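NADPH-flavin oxidoreductase (PDB 1BKJ) catalyses the NADPH-dependent reduction of FMN to FMNH2, which it supplies to luciferase for bioluminescence in Vibrio harveyi. Local coordinates at residues C80-Y83 with Q84-A87. Sequence-based numbering, arbitrary orientation.
Sequences CIDY and QRHA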
loop_
_atom_site.group_PDB
_atom_site.type_symbol
_atom_site.label_atom_id
_atom_site.label_comp_id
_atom_site.label_asym_id
_atom_site.label_seq_id
_atom_site.Cartn_x
_atom_site.Cartn_y
_atom_site.Cartn_z
ATOM N N CYS A 80 0.252 5.663 10.027
ATOM C CA CYS A 80 1.570 5.462 10.599
ATOM C C CYS A 80 1.985 4.008 10.740
ATOM O O CYS A 80 1.150 3.141 11.021
ATOM C CB CYS A 80 1.612 6.059 12.025
ATOM S SG CYS A 80 1.054 7.759 12.225
ATOM N N ILE A 81 3.297 3.770 10.600
ATOM C CA ILE A 81 3.900 2.441 10.828
ATOM C C ILE A 81 3.936 2.363 12.362
ATOM O O ILE A 81 4.273 3.353 13.022
ATOM C CB ILE A 81 5.381 2.335 10.315
ATOM C CG1 ILE A 81 5.445 2.495 8.797
ATOM C CG2 ILE A 81 5.990 0.987 10.744
ATOM C CD1 ILE A 81 6.837 2.585 8.227
ATOM N N ASP A 82 3.569 1.215 12.922
ATOM C CA ASP A 82 3.557 1.067 14.368
ATOM C C ASP A 82 4.041 -0.298 14.859
ATOM O O ASP A 82 3.325 -1.293 14.758
ATOM C CB ASP A 82 2.134 1.331 14.892
ATOM C CG ASP A 82 2.056 1.466 16.417
ATOM O OD1 ASP A 82 3.022 1.152 17.139
ATOM O OD2 ASP A 82 0.991 1.875 16.911
ATOM N N TYR A 83 5.258 -0.318 15.399
ATOM C CA TYR A 83 5.811 -1.526 16.011
ATOM C C TYR A 83 5.950 -1.281 17.517
ATOM O O TYR A 83 6.543 -2.089 18.234
ATOM C CB TYR A 83 7.139 -1.938 15.391
ATOM C CG TYR A 83 6.994 -2.551 14.019
ATOM C CD1 TYR A 83 6.700 -3.926 13.869
ATOM C CD2 TYR A 83 7.122 -1.760 12.855
ATOM C CE1 TYR A 83 6.529 -4.498 12.588
ATOM C CE2 TYR A 83 6.948 -2.317 11.565
ATOM C CZ TYR A 83 6.651 -3.679 11.439
ATOM O OH TYR A 83 6.421 -4.203 10.184
ATOM N N GLN A 84 5.375 -0.176 18.003
ATOM C CA GLN A 84 5.397 0.124 19.426
ATOM C C GLN A 84 4.401 -0.769 20.173
ATOM O O GLN A 84 4.644 -1.119 21.324
ATOM C CB GLN A 84 5.143 1.612 19.714
ATOM C CG GLN A 84 5.258 2.023 21.218
ATOM C CD GLN A 84 6.554 1.581 21.890
ATOM O OE1 GLN A 84 6.529 1.070 23.007
ATOM N NE2 GLN A 84 7.679 1.741 21.203
ATOM N N ARG A 85 3.313 -1.168 19.510
ATOM C CA ARG A 85 2.339 -2.080 20.123
ATOM C C ARG A 85 3.033 -3.390 20.478
ATOM O O ARG A 85 2.953 -3.864 21.614
ATOM C CB ARG A 85 1.180 -2.389 19.174
ATOM C CG ARG A 85 -0.003 -1.470 19.327
ATOM C CD ARG A 85 -1.244 -2.043 18.645
ATOM N NE ARG A 85 -1.100 -2.173 17.200
ATOM C CZ ARG A 85 -1.476 -1.258 16.305
ATOM N NH1 ARG A 85 -2.029 -0.105 16.683
ATOM N NH2 ARG A 85 -1.334 -1.519 15.013
ATOM N N HIS A 86 3.831 -3.875 19.531
ATOM C CA HIS A 86 4.573 -5.122 19.672
ATOM C C HIS A 86 5.673 -5.036 20.718
ATOM O O HIS A 86 5.844 -5.969 21.517
ATOM C CB HIS A 86 5.162 -5.521 18.324
ATOM C CG HIS A 86 4.166 -5.482 17.208
ATOM N ND1 HIS A 86 3.844 -4.312 16.547
ATOM C CD2 HIS A 86 3.404 -6.452 16.654
ATOM C CE1 HIS A 86 2.928 -4.567 15.635
ATOM N NE2 HIS A 86 2.644 -5.861 15.678
ATOM N N ALA A 87 6.369 -3.891 20.735
ATOM C CA ALA A 87 7.450 -3.611 21.680
ATOM C C ALA A 87 6.945 -3.467 23.120
ATOM O O ALA A 87 7.682 -3.751 24.072
ATOM C CB ALA A 87 8.211 -2.375 21.255
#
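Asp-82 OD2 lies over one face of the Arg-85 guanidinium, and one edge of the His-86 ring meets the backbone of Asp-82 and Tyr-83. At that edge His-86 CE1 lies 3.4 Å from Asp-82 O, and His-86 ND1 lies 3.5 Å from Tyr-83 CA. The imidazole also approaches the Tyr-83 phenol ring obliquely, with ring centres 5.5 Å apart and planes inclined by 40°. Over the guanidinium, Asp-82 OD2 is 3.6 Å from Arg-85 NH1. This is a long salt bridge; the oxygen sits well out of the guanidinium plane, so charge alone attracts.

Asp-82 ends strand 75-82 of the nitroreductase-family sheet, and Tyr-83 is the N-cap of helix 84-89. With CG anti to the backbone N (chi1 -169°), the Asp-82 carboxylate reaches the first turn. Its OD1 accepts a hydrogen bond from Gln-84 N at 2.8 Å, nearly along the C-O axis but bent at the hydrogen (135°). This Asx turn leads from strand into helix. A weak bond from Arg-85 N reaches OD1 at 3.3 Å. Ala-87 N bonds to Tyr-83 O at 3.1 Å.

The side-chain ends have further partners. Asp-82 OD2 bonds to Ser-47 OG and to Tyr-181 OH of the second subunit. Arg-85 NH2 bonds to the carbonyls of Gln-44 and Val-46, His-86 NE2 to that of Leu-43, and Tyr-83 OH to that of Leu-100.

The buried carboxylate thus joins strand end, helix start and dimer interface. Its negative charge is probably stabilised by the helix N-terminus and by Arg-85, consistent with an ionised Asp-82.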